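Local coordinates for VIN1 (Oscarella pearsei, PDB 6BFI), which binds actin filaments and may play a role in cell-cell adhesion, as a sponge member of the vinculin/alpha-catenin family, at residues A[140-145]-A[240-245]; A[152-157]-A[208-213]; A[189-194]-A[246-251]; A[203-208]-A[233-238]; A[443-448]-A[481-486]. All coordinates share one frame; numbering follows the deposited sequence.

Interaction 1 (A[140-145]-A[240-245]); sequences SVQEYL and IAIEEI
With CG anti to its backbone N (chi1 -177°) and the chain extended beyond it, Gln142 spans the gap between two helices and delivers its amide to Glu243, whose own chain bends at chi2 to meet it. The two side chains cross at about a right angle, yet amide and carboxylate lie nearly coplanar, their planes 18° apart. NE2 of Gln142 donates to OE2 of Glu243 at 3.0 Å, arriving on the anti lone pair of that oxygen. Arg139 is the stronger partner of this carboxylate: its NH1 forms a salt bridge with Glu243 OE2 and a hydrogen bond with Gln142 OE1, which is consistent with the amide orientation modelled. Segments 140-145 and 240-245 belong to helices 102-145 and 224-249; the two segments run antiparallel (164°), their axes 10.2 Å apart at closest approach, in keeping with the helical bundles of the vinculin family. Beside the polar pair, Ile242 supplies the apolar contacts. Its CG2 packs on Gln142 CB at 3.8 Å, and its CD1 meets Leu145 CD1 tip to tip, also at 3.8 Å. An alanine in place of Gln142 would probably leave Glu243 OE2 without its amide donor and Arg139 NH1 with the carboxylate but not the amide oxygen to bind. Val141 CG1 approaches Ile242 CD1 more loosely, at 4.4 Å; Val141 and Leu145 also pack against helix 154-178.

Interaction 2 (A[152-157]-A[208-213]); sequences DVEADL and SIRVCC
Glu154 and Arg210 form the charged part of this contact, a salt bridge with OE2 of Glu154 3.2 Å from NE of Arg210. The side chains are nearly perpendicular, and carboxylate and guanidinium planes stand 82° apart, so the two groups do not pair side by side. The Arg210 chain bends at chi2 and chi3, the latter (-69°) placing NE, and Leu157 CD2 lies 3.3 Å from Arg210 NH2. An alanine at Arg210 would probably leave the Glu154 carboxylate without this counter-charge and remove the guanidinium neighbour of Leu157 CD2. The backbone contact is a CA-H...O approach of Cys213 CA to Asp152 O, 3.4 Å; the thiol follows, with Cys213 SG 3.5 Å from Asp152 C. Apolar packing is carried by Leu157, whose CD1 touches Ile209 CG2 at 3.6 Å. Val153 occupies the N-cap position of helix 154-178, and the contact lies where that helix begins, beside helix 185-215. On other sides of helix 185-215, Cys212 and Val211 touch Ala227 of helix 224-249, and Val211 reaches Tyr471 of helix 466-493.

Interaction 3 (A[189-194]-A[246-251]); sequences QMLKSE and IRVLQL
Met190 leaves its helix with CB 4.1 Å from CG2 of Val248, the first of its contacts with 246-251. Further along the chain, SD passes the same Val248 CG2 at 4.2 Å. A turn about the CG-SD bond (chi3 79°) carries the terminal CE to the guanidinium of Arg247. CE lies at the edge of that group, in its plane, 3.6 Å from NH2, so the methyl meets an N-H rim and does not cover a face. The polar partner of Arg247 is Glu244, one turn earlier, whose OE2 forms a salt bridge with NH2.

The second branch of Val248 faces Leu191. The Leu191 and Val248 side chains run alongside each other, oppositely directed, with Leu191 CG 3.8 Å from Val248 CG1. Leu191 CD2 also comes within 4.5 Å of Leu249 CG, a looser approach. Val248 is thus straddled, CG2 by methionine and CG1 by leucine, and no hydrogen bond crosses between the segments. The contact joins helix 185-215 near its start to helix 224-249 near its end, with Leu249 and Ile246 turned to helix 102-145 and Leu191 also resting on His179 and Leu182 of the preceding loop.

Interaction 4 (A[203-208]-A[233-238]); sequences PILISS and YVIQKL
Ile204 makes the first touch along 203-208, its CG2 branch standing 3.9 Å from CG2 of Val234. The two side chains are roughly perpendicular; the end of Ile204 turns from 233-238, and the side chain also touches Thr474 of helix 466-493. Next comes Leu205, which carries most of the contact and meets three residues with three different carbons. Its CB packs on Val234 CG1 at 3.7 Å, where the two backbones are nearest (CA atoms of Leu205 and Val234 5.7 Å apart). CG is anti to the backbone N (chi1 174°), and the branches beyond it divide: CD1 lies 3.6 Å from CG1 of Ile235, while CD2 lies 3.7 Å from CD1 of Leu238. Leu205 is therefore inserted among Val234, Ile235 and Leu238, side chains from successive positions and the next turn of the facing helix. Val234 in turn offers one methyl to each of Ile204 and Leu205.

One turn on, Ser208 comes to 4.5 Å of Val234 CG2 through OG. That hydroxyl is directed back into its own helix, donating to Leu205 O at 2.7 Å from a position tilted 24° out of the carbonyl plane; OG is also hydrogen-bonded to Ile204 O, so a buried polar atom is satisfied without a partner across the interface. No hydrogen bond links the segments. Their axes lie 9.4 Å apart and run antiparallel at 156°, consistent with neighbouring helices of a vinculin-type bundle. Helix 185-215 and helix 224-249, consecutive in the chain, are joined here, and Tyr471 of helix 466-493 also touches Val234 and Ser208.

Interaction 5 (A[443-448]-A[481-486]); sequences AKLRDI and EAAESM
Lys444 and Leu445 meet Ala482 and its neighbours in a buried antiparallel helix-helix contact between helix 432-449 and helix 466-493. The evidence is an angle of 159° between segment directions and an axis separation of 9.2 Å. The alanines Ala482 and Ala483 are consistent with the close backbones, the CA atoms of Leu445 and Ala482 being 5.8 Å apart. Ala482 CB is met by several groups: CE of Lys444 lies on it at 3.7 Å, and Leu445 CD1 and Ile448 CG2 approach less closely. Leu445 has CG anti to the backbone N (chi1 -177°), and its two methyls part from there. CD1 packs on Ala483 CB at 3.8 Å, whereas CD2 meets Met486 CE at 3.6 Å, the methionine side chain lying across the leucine.

At the margin Lys444 extends its whole chain past Ala482 to reach Glu481. NZ stands 3.5 Å from OE2 of Glu481, a salt bridge at rather long range. Within 481-486, the carbonyl of Ala482 is gripped twice from one face, by Met486 N and by Ser485 OG, the latter at 2.9 Å. Leu445 touches Thr414, and Met486 touches Leu417 and Ala421, all of helix 399-427, while Asp447, on helix 432-449, hydrogen-bonds through OD2 to Tyr233 of helix 224-249.

In the fold
Interactions 1, 3 and 4 are buried contacts spaced along helix 224-249, the latter two pairing it with helix 185-215 and interaction 1 with helix 102-145. Interactions 1 and 4 meet where Leu145 packs on Leu238, and interactions 1 and 3 where Ile245 packs on Glu194. Interaction 2 lies at the far end of helix 185-215, its centre about 40 Å from the chain's centre, and is only partly buried; it mixes a salt bridge with apolar packing, whereas interaction 4 has no polar bond across it. Interaction 5, also buried, holds a different helix pair, again with a charged pair at its margin, and touches interaction 4 where Lys237 lies against Asp447 and Ile448.

Interaction 1 (A[140-145]-A[240-245])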
# COMPACT_ATOMS: atom_id res chain seq x y z
N SER A 140 13.84 16.44 22.75
CA SER A 140 13.83 17.79 23.30
C SER A 140 12.62 18.58 22.80
O SER A 140 11.86 19.15 23.59
CB SER A 140 15.13 18.52 22.97
OG SER A 140 15.20 18.87 21.60
N VAL A 141 12.42 18.61 21.48
CA VAL A 141 11.31 19.40 20.95
C VAL A 141 9.97 18.80 21.39
O VAL A 141 9.03 19.53 21.74
CB VAL A 141 11.42 19.51 19.41
CG1 VAL A 141 11.58 18.15 18.78
CG2 VAL A 141 10.20 20.22 18.84
N GLN A 142 9.88 17.47 21.40
CA GLN A 142 8.65 16.82 21.86
C GLN A 142 8.33 17.19 23.30
O GLN A 142 7.17 17.45 23.64
CB GLN A 142 8.78 15.31 21.71
CG GLN A 142 7.54 14.54 22.09
CD GLN A 142 7.78 13.05 22.14
OE1 GLN A 142 8.84 12.59 22.56
NE2 GLN A 142 6.79 12.28 21.70
N GLU A 143 9.35 17.22 24.16
CA GLU A 143 9.14 17.63 25.55
C GLU A 143 8.70 19.08 25.64
O GLU A 143 7.82 19.42 26.44
CB GLU A 143 10.41 17.40 26.37
CG GLU A 143 10.73 15.94 26.63
CD GLU A 143 12.17 15.73 27.06
OE1 GLU A 143 12.89 16.73 27.26
OE2 GLU A 143 12.59 14.56 27.18
N TYR A 144 9.29 19.96 24.81
CA TYR A 144 8.90 21.36 24.87
C TYR A 144 7.50 21.61 24.32
O TYR A 144 6.92 22.66 24.60
CB TYR A 144 9.91 22.24 24.13
CG TYR A 144 9.68 23.72 24.35
CD1 TYR A 144 9.81 24.27 25.62
CD2 TYR A 144 9.34 24.56 23.30
CE1 TYR A 144 9.60 25.62 25.84
CE2 TYR A 144 9.13 25.91 23.51
CZ TYR A 144 9.26 26.43 24.78
OH TYR A 144 9.06 27.78 24.99
N LEU A 145 6.95 20.67 23.54
CA LEU A 145 5.60 20.84 23.02
C LEU A 145 4.58 21.05 24.15
O LEU A 145 3.65 21.84 24.01
CB LEU A 145 5.20 19.64 22.17
CG LEU A 145 5.71 19.64 20.73
CD1 LEU A 145 5.27 18.38 20.01
CD2 LEU A 145 5.23 20.88 19.99
N ILE A 240 2.39 12.51 18.76
CA ILE A 240 2.34 11.18 18.17
C ILE A 240 3.20 11.11 16.92
O ILE A 240 3.97 10.15 16.73
CB ILE A 240 0.87 10.80 17.88
CG1 ILE A 240 0.15 10.44 19.18
CG2 ILE A 240 0.80 9.65 16.87
CD1 ILE A 240 -1.34 10.27 19.04
N ALA A 241 3.12 12.13 16.05
CA ALA A 241 3.97 12.15 14.87
C ALA A 241 5.44 12.09 15.24
O ALA A 241 6.22 11.35 14.61
CB ALA A 241 3.68 13.40 14.03
N ILE A 242 5.85 12.85 16.25
CA ILE A 242 7.26 12.84 16.65
C ILE A 242 7.63 11.49 17.26
O ILE A 242 8.75 11.00 17.06
CB ILE A 242 7.55 14.00 17.61
CG1 ILE A 242 7.36 15.34 16.89
CG2 ILE A 242 8.97 13.91 18.17
CD1 ILE A 242 7.66 16.55 17.76
N GLU A 243 6.71 10.87 18.00
CA GLU A 243 6.94 9.51 18.50
C GLU A 243 7.22 8.56 17.35
O GLU A 243 8.17 7.76 17.41
CB GLU A 243 5.73 9.03 19.30
CG GLU A 243 5.72 9.46 20.75
CD GLU A 243 6.78 8.77 21.58
OE1 GLU A 243 6.87 7.52 21.51
OE2 GLU A 243 7.53 9.47 22.29
N GLU A 244 6.42 8.63 16.28
CA GLU A 244 6.62 7.73 15.15
C GLU A 244 7.93 8.02 14.44
O GLU A 244 8.62 7.09 14.01
CB GLU A 244 5.44 7.83 14.18
CG GLU A 244 5.45 6.78 13.08
CD GLU A 244 5.17 5.38 13.58
OE1 GLU A 244 4.80 5.22 14.77
OE2 GLU A 244 5.32 4.42 12.80
N ILE A 245 8.29 9.30 14.30
CA ILE A 245 9.59 9.64 13.74
C ILE A 245 10.70 8.99 14.56
O ILE A 245 11.66 8.43 14.00
CB ILE A 245 9.77 11.17 13.67
CG1 ILE A 245 9.08 11.73 12.43
CG2 ILE A 245 11.24 11.54 13.65
CD1 ILE A 245 9.16 13.24 12.32

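Interaction 2 (A[152-157]-A[208-213])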
# COMPACT_ATOMS: atom_id res chain seq x y z
N ASP A 152 -1.61 31.61 28.15
CA ASP A 152 -2.86 32.35 28.27
C ASP A 152 -2.81 33.76 27.71
O ASP A 152 -3.87 34.35 27.47
CB ASP A 152 -3.31 32.42 29.74
CG ASP A 152 -4.12 31.21 30.16
OD1 ASP A 152 -3.79 30.09 29.74
OD2 ASP A 152 -5.10 31.39 30.92
N VAL A 153 -1.62 34.33 27.51
CA VAL A 153 -1.47 35.65 26.91
C VAL A 153 -0.53 35.51 25.71
O VAL A 153 0.36 34.67 25.70
CB VAL A 153 -0.93 36.69 27.92
CG1 VAL A 153 -1.13 38.11 27.40
CG2 VAL A 153 -1.60 36.51 29.27
N GLU A 154 -0.75 36.36 24.70
CA GLU A 154 0.03 36.28 23.47
C GLU A 154 1.51 36.56 23.69
O GLU A 154 2.31 36.29 22.78
CB GLU A 154 -0.54 37.23 22.42
CG GLU A 154 -1.67 36.61 21.60
CD GLU A 154 -2.28 37.59 20.62
OE1 GLU A 154 -2.25 38.81 20.88
OE2 GLU A 154 -2.80 37.14 19.57
N ALA A 155 1.90 37.09 24.85
CA ALA A 155 3.33 37.21 25.16
C ALA A 155 3.94 35.83 25.38
O ALA A 155 5.03 35.53 24.85
CB ALA A 155 3.52 38.09 26.39
N ASP A 156 3.26 34.97 26.14
CA ASP A 156 3.73 33.60 26.32
C ASP A 156 3.73 32.84 25.00
O ASP A 156 4.62 32.02 24.75
CB ASP A 156 2.86 32.88 27.35
CG ASP A 156 3.10 33.37 28.76
OD1 ASP A 156 4.16 33.98 29.02
OD2 ASP A 156 2.22 33.15 29.62
N LEU A 157 2.74 33.10 24.14
CA LEU A 157 2.73 32.47 22.82
C LEU A 157 3.87 32.99 21.96
O LEU A 157 4.41 32.24 21.13
CB LEU A 157 1.38 32.71 22.14
CG LEU A 157 1.20 32.21 20.71
CD1 LEU A 157 1.57 30.74 20.58
CD2 LEU A 157 -0.24 32.44 20.25
N SER A 208 -4.59 27.71 17.37
CA SER A 208 -5.45 27.27 18.46
C SER A 208 -5.06 27.93 19.78
O SER A 208 -5.93 28.34 20.56
CB SER A 208 -5.39 25.75 18.59
OG SER A 208 -4.06 25.31 18.83
N ILE A 209 -3.75 28.06 20.03
CA ILE A 209 -3.29 28.79 21.21
C ILE A 209 -3.81 30.22 21.19
O ILE A 209 -4.25 30.75 22.22
CB ILE A 209 -1.76 28.75 21.31
CG1 ILE A 209 -1.25 27.32 21.46
CG2 ILE A 209 -1.28 29.58 22.49
CD1 ILE A 209 0.25 27.21 21.38
N ARG A 210 -3.78 30.86 20.02
CA ARG A 210 -4.28 32.22 19.91
C ARG A 210 -5.75 32.30 20.29
O ARG A 210 -6.16 33.20 21.04
CB ARG A 210 -4.05 32.74 18.49
CG ARG A 210 -4.14 34.25 18.34
CD ARG A 210 -3.10 34.74 17.34
NE ARG A 210 -1.75 34.59 17.87
CZ ARG A 210 -0.65 34.53 17.12
NH1 ARG A 210 -0.75 34.59 15.80
NH2 ARG A 210 0.54 34.40 17.69
N VAL A 211 -6.57 31.36 19.81
CA VAL A 211 -7.98 31.41 20.19
C VAL A 211 -8.14 31.17 21.69
O VAL A 211 -9.04 31.73 22.32
CB VAL A 211 -8.85 30.43 19.37
CG1 VAL A 211 -8.12 29.95 18.12
CG2 VAL A 211 -9.34 29.25 20.21
N CYS A 212 -7.28 30.35 22.29
CA CYS A 212 -7.35 30.17 23.74
C CYS A 212 -7.04 31.47 24.48
O CYS A 212 -7.74 31.84 25.43
CB CYS A 212 -6.40 29.06 24.19
SG CYS A 212 -6.87 27.40 23.64
N CYS A 213 -6.00 32.18 24.04
CA CYS A 213 -5.65 33.46 24.66
C CYS A 213 -6.77 34.48 24.50
O CYS A 213 -6.98 35.31 25.39
CB CYS A 213 -4.36 34.01 24.06
SG CYS A 213 -2.91 32.97 24.31

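Interaction 3 (A[189-194]-A[246-251])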
# COMPACT_ATOMS: atom_id res chain seq x y z
N GLN A 189 9.51 6.78 3.44
CA GLN A 189 8.18 7.32 3.21
C GLN A 189 7.48 7.66 4.53
O GLN A 189 6.78 8.68 4.62
CB GLN A 189 7.34 6.34 2.40
CG GLN A 189 6.00 6.92 1.96
CD GLN A 189 6.17 8.22 1.19
OE1 GLN A 189 6.83 8.26 0.15
NE2 GLN A 189 5.57 9.29 1.70
N MET A 190 7.65 6.82 5.55
CA MET A 190 7.08 7.14 6.86
C MET A 190 7.70 8.40 7.43
O MET A 190 6.98 9.28 7.94
CB MET A 190 7.26 5.96 7.81
CG MET A 190 6.64 4.66 7.31
SD MET A 190 6.83 3.26 8.43
CE MET A 190 5.53 3.61 9.62
N LEU A 191 9.02 8.53 7.35
CA LEU A 191 9.68 9.74 7.83
C LEU A 191 9.16 10.97 7.11
O LEU A 191 8.80 11.97 7.74
CB LEU A 191 11.20 9.61 7.68
CG LEU A 191 11.85 8.57 8.59
CD1 LEU A 191 13.33 8.41 8.28
CD2 LEU A 191 11.64 8.94 10.05
N LYS A 192 9.10 10.92 5.77
CA LYS A 192 8.61 12.07 5.01
C LYS A 192 7.17 12.41 5.38
O LYS A 192 6.82 13.59 5.49
CB LYS A 192 8.73 11.79 3.51
CG LYS A 192 10.15 11.75 2.99
CD LYS A 192 10.19 11.54 1.48
CE LYS A 192 9.59 10.19 1.09
NZ LYS A 192 9.64 9.96 -0.38
N SER A 193 6.33 11.39 5.58
CA SER A 193 4.93 11.65 5.90
C SER A 193 4.79 12.33 7.26
O SER A 193 4.04 13.31 7.40
CB SER A 193 4.14 10.34 5.86
OG SER A 193 4.66 9.40 6.78
N GLU A 194 5.49 11.83 8.27
CA GLU A 194 5.41 12.46 9.59
C GLU A 194 6.01 13.86 9.56
O GLU A 194 5.52 14.77 10.26
CB GLU A 194 6.09 11.60 10.64
CG GLU A 194 5.65 10.14 10.65
CD GLU A 194 4.16 9.96 10.84
OE1 GLU A 194 3.53 10.79 11.53
OE2 GLU A 194 3.60 8.98 10.29
N ILE A 246 10.59 9.05 15.89
CA ILE A 246 11.61 8.45 16.74
C ILE A 246 11.65 6.94 16.54
O ILE A 246 12.73 6.33 16.53
CB ILE A 246 11.37 8.82 18.22
CG1 ILE A 246 11.56 10.33 18.41
CG2 ILE A 246 12.30 8.05 19.14
CD1 ILE A 246 11.21 10.81 19.81
N ARG A 247 10.49 6.31 16.38
CA ARG A 247 10.44 4.86 16.22
C ARG A 247 11.07 4.43 14.89
O ARG A 247 11.87 3.49 14.85
CB ARG A 247 9.00 4.36 16.32
CG ARG A 247 8.89 2.85 16.41
CD ARG A 247 7.46 2.38 16.28
NE ARG A 247 6.93 2.61 14.94
CZ ARG A 247 7.06 1.75 13.93
NH1 ARG A 247 7.71 0.60 14.11
NH2 ARG A 247 6.56 2.04 12.74
N VAL A 248 10.72 5.11 13.80
CA VAL A 248 11.25 4.76 12.49
C VAL A 248 12.74 5.08 12.42
O VAL A 248 13.50 4.36 11.75
CB VAL A 248 10.46 5.48 11.39
CG1 VAL A 248 11.01 5.12 10.01
CG2 VAL A 248 8.98 5.13 11.48
N LEU A 249 13.18 6.15 13.09
CA LEU A 249 14.60 6.48 13.13
C LEU A 249 15.43 5.34 13.70
O LEU A 249 16.58 5.16 13.30
CB LEU A 249 14.82 7.75 13.96
CG LEU A 249 14.80 9.09 13.22
CD1 LEU A 249 14.83 10.26 14.20
CD2 LEU A 249 15.97 9.18 12.26
N GLN A 250 14.87 4.57 14.63
CA GLN A 250 15.60 3.53 15.33
C GLN A 250 15.43 2.15 14.72
O GLN A 250 15.99 1.18 15.24
CB GLN A 250 15.17 3.50 16.80
CG GLN A 250 15.52 4.76 17.57
CD GLN A 250 14.99 4.75 19.00
OE1 GLN A 250 13.94 4.18 19.27
NE2 GLN A 250 15.73 5.38 19.91
N LEU A 251 14.68 2.03 13.62
CA LEU A 251 14.54 0.74 12.95
C LEU A 251 15.80 0.44 12.14
O LEU A 251 16.25 1.27 11.35
CB LEU A 251 13.32 0.74 12.04
CG LEU A 251 11.96 0.62 12.74
CD1 LEU A 251 10.84 0.50 11.72
CD2 LEU A 251 11.97 -0.57 13.69

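Interaction 4 (A[203-208]-A[233-238])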
# COMPACT_ATOMS: atom_id res chain seq x y z
N PRO A 203 1.49 25.71 12.48
CA PRO A 203 0.64 26.92 12.51
C PRO A 203 -0.75 26.64 13.04
O PRO A 203 -1.39 27.56 13.59
CB PRO A 203 0.61 27.37 11.04
CG PRO A 203 0.82 26.11 10.27
CD PRO A 203 1.78 25.30 11.09
N ILE A 204 -1.25 25.41 12.91
CA ILE A 204 -2.52 25.06 13.54
C ILE A 204 -2.40 25.17 15.05
O ILE A 204 -3.30 25.68 15.73
CB ILE A 204 -2.96 23.65 13.11
CG1 ILE A 204 -2.75 23.45 11.61
CG2 ILE A 204 -4.42 23.41 13.48
CD1 ILE A 204 -3.41 24.49 10.74
N LEU A 205 -1.28 24.70 15.60
CA LEU A 205 -1.05 24.79 17.03
C LEU A 205 -1.02 26.24 17.49
O LEU A 205 -1.75 26.62 18.42
CB LEU A 205 0.25 24.08 17.41
CG LEU A 205 0.66 24.22 18.87
CD1 LEU A 205 -0.46 23.76 19.78
CD2 LEU A 205 1.94 23.43 19.13
N ILE A 206 -0.20 27.08 16.85
CA ILE A 206 -0.12 28.46 17.30
C ILE A 206 -1.47 29.16 17.14
O ILE A 206 -1.84 30.02 17.95
CB ILE A 206 1.01 29.22 16.58
CG1 ILE A 206 0.69 29.44 15.11
CG2 ILE A 206 2.33 28.48 16.74
CD1 ILE A 206 1.63 30.39 14.41
N SER A 207 -2.24 28.79 16.11
CA SER A 207 -3.55 29.38 15.92
C SER A 207 -4.50 29.01 17.06
O SER A 207 -5.13 29.88 17.66
CB SER A 207 -4.13 28.95 14.57
OG SER A 207 -5.39 29.55 14.34
N SER A 208 -4.59 27.71 17.37
CA SER A 208 -5.45 27.27 18.46
C SER A 208 -5.06 27.93 19.78
O SER A 208 -5.93 28.34 20.56
CB SER A 208 -5.39 25.75 18.59
OG SER A 208 -4.06 25.31 18.83
N TYR A 233 -5.54 18.76 21.23
CA TYR A 233 -5.62 17.82 20.13
C TYR A 233 -4.45 18.01 19.17
O TYR A 233 -3.82 17.04 18.73
CB TYR A 233 -6.95 17.98 19.39
CG TYR A 233 -7.00 17.31 18.04
CD1 TYR A 233 -7.30 15.96 17.92
CD2 TYR A 233 -6.75 18.03 16.87
CE1 TYR A 233 -7.34 15.34 16.68
CE2 TYR A 233 -6.79 17.43 15.63
CZ TYR A 233 -7.09 16.08 15.54
OH TYR A 233 -7.13 15.47 14.31
N VAL A 234 -4.14 19.27 18.84
CA VAL A 234 -3.00 19.51 17.95
C VAL A 234 -1.69 19.12 18.64
O VAL A 234 -0.78 18.56 18.02
CB VAL A 234 -2.99 20.97 17.48
CG1 VAL A 234 -1.83 21.21 16.52
CG2 VAL A 234 -4.32 21.31 16.80
N ILE A 235 -1.58 19.40 19.94
CA ILE A 235 -0.39 19.01 20.69
C ILE A 235 -0.22 17.50 20.66
O ILE A 235 0.90 17.00 20.54
CB ILE A 235 -0.46 19.54 22.14
CG1 ILE A 235 -0.60 21.06 22.14
CG2 ILE A 235 0.77 19.12 22.92
CD1 ILE A 235 -0.78 21.66 23.52
N GLN A 236 -1.32 16.76 20.78
CA GLN A 236 -1.22 15.30 20.78
C GLN A 236 -0.89 14.77 19.39
O GLN A 236 -0.14 13.80 19.25
CB GLN A 236 -2.51 14.67 21.30
CG GLN A 236 -2.39 14.09 22.71
CD GLN A 236 -1.39 12.95 22.79
OE1 GLN A 236 -1.07 12.31 21.79
NE2 GLN A 236 -0.89 12.68 24.00
N LYS A 237 -1.44 15.39 18.34
CA LYS A 237 -1.08 14.98 16.98
C LYS A 237 0.41 15.18 16.73
O LYS A 237 1.09 14.29 16.19
CB LYS A 237 -1.92 15.74 15.96
CG LYS A 237 -1.59 15.38 14.52
CD LYS A 237 -2.55 16.01 13.52
CE LYS A 237 -3.92 15.34 13.54
NZ LYS A 237 -4.82 15.88 12.47
N LEU A 238 0.95 16.33 17.13
CA LEU A 238 2.38 16.56 17.00
C LEU A 238 3.18 15.56 17.83
O LEU A 238 4.17 14.99 17.35
CB LEU A 238 2.73 17.99 17.42
CG LEU A 238 2.46 19.09 16.39
CD1 LEU A 238 2.53 20.46 17.05
CD2 LEU A 238 3.47 19.00 15.25

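Interaction 5 (A[443-448]-A[481-486])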
# COMPACT_ATOMS: atom_id res chain seq x y z
N ALA A 443 -8.95 6.55 8.89
CA ALA A 443 -8.61 6.80 10.29
C ALA A 443 -8.23 8.25 10.51
O ALA A 443 -8.58 8.85 11.53
CB ALA A 443 -7.48 5.87 10.73
N LYS A 444 -7.51 8.84 9.54
CA LYS A 444 -7.22 10.27 9.61
C LYS A 444 -8.49 11.10 9.57
O LYS A 444 -8.63 12.08 10.31
CB LYS A 444 -6.27 10.66 8.48
CG LYS A 444 -6.36 12.13 8.09
CD LYS A 444 -5.16 12.57 7.25
CE LYS A 444 -5.31 14.02 6.83
NZ LYS A 444 -4.05 14.58 6.26
N LEU A 445 -9.44 10.71 8.71
CA LEU A 445 -10.69 11.47 8.62
C LEU A 445 -11.46 11.45 9.93
O LEU A 445 -11.97 12.48 10.38
CB LEU A 445 -11.56 10.92 7.49
CG LEU A 445 -12.86 11.69 7.24
CD1 LEU A 445 -12.57 13.14 6.90
CD2 LEU A 445 -13.69 11.03 6.15
N ARG A 446 -11.55 10.28 10.58
CA ARG A 446 -12.19 10.22 11.89
C ARG A 446 -11.45 11.10 12.89
O ARG A 446 -12.07 11.89 13.62
CB ARG A 446 -12.24 8.77 12.38
CG ARG A 446 -13.06 7.82 11.52
CD ARG A 446 -13.14 6.44 12.16
NE ARG A 446 -14.20 5.62 11.59
CZ ARG A 446 -14.00 4.60 10.75
NH1 ARG A 446 -12.76 4.28 10.38
NH2 ARG A 446 -15.03 3.91 10.28
N ASP A 447 -10.12 10.98 12.93
CA ASP A 447 -9.33 11.71 13.91
C ASP A 447 -9.53 13.22 13.78
O ASP A 447 -9.79 13.90 14.77
CB ASP A 447 -7.85 11.35 13.76
CG ASP A 447 -6.98 12.04 14.78
OD1 ASP A 447 -7.02 11.64 15.97
OD2 ASP A 447 -6.25 12.98 14.41
N ILE A 448 -9.43 13.75 12.56
CA ILE A 448 -9.63 15.18 12.37
C ILE A 448 -11.10 15.55 12.58
O ILE A 448 -11.42 16.68 12.96
CB ILE A 448 -9.12 15.64 10.99
CG1 ILE A 448 -9.17 17.17 10.88
CG2 ILE A 448 -9.94 15.02 9.88
CD1 ILE A 448 -8.48 17.89 12.03
N GLU A 481 -10.05 18.63 3.09
CA GLU A 481 -8.91 18.05 2.39
C GLU A 481 -8.84 16.54 2.60
O GLU A 481 -8.76 15.77 1.63
CB GLU A 481 -7.62 18.72 2.86
CG GLU A 481 -6.35 18.02 2.38
CD GLU A 481 -5.54 17.44 3.52
OE1 GLU A 481 -5.49 18.08 4.60
OE2 GLU A 481 -4.96 16.35 3.35
N ALA A 482 -8.89 16.10 3.86
CA ALA A 482 -8.83 14.67 4.14
C ALA A 482 -9.99 13.93 3.48
O ALA A 482 -9.80 12.87 2.88
CB ALA A 482 -8.83 14.43 5.65
N ALA A 483 -11.20 14.49 3.58
CA ALA A 483 -12.38 13.83 3.04
C ALA A 483 -12.33 13.76 1.51
O ALA A 483 -12.76 12.77 0.91
CB ALA A 483 -13.64 14.54 3.51
N GLU A 484 -11.80 14.81 0.87
CA GLU A 484 -11.72 14.81 -0.59
C GLU A 484 -10.66 13.84 -1.09
O GLU A 484 -10.86 13.16 -2.10
CB GLU A 484 -11.45 16.22 -1.10
CG GLU A 484 -12.69 17.11 -1.21
CD GLU A 484 -13.55 16.79 -2.43
OE1 GLU A 484 -13.29 15.77 -3.11
OE2 GLU A 484 -14.48 17.57 -2.72
N SER A 485 -9.52 13.76 -0.40
CA SER A 485 -8.50 12.79 -0.82
C SER A 485 -8.99 11.36 -0.61
O SER A 485 -8.81 10.50 -1.49
CB SER A 485 -7.20 13.03 -0.06
OG SER A 485 -7.36 12.75 1.32
N MET A 486 -9.61 11.09 0.55
CA MET A 486 -10.21 9.78 0.76
C MET A 486 -11.25 9.47 -0.32
O MET A 486 -11.35 8.33 -0.78
CB MET A 486 -10.85 9.70 2.15
CG MET A 486 -11.15 8.29 2.61
SD MET A 486 -12.22 8.24 4.06
CE MET A 486 -13.78 8.73 3.34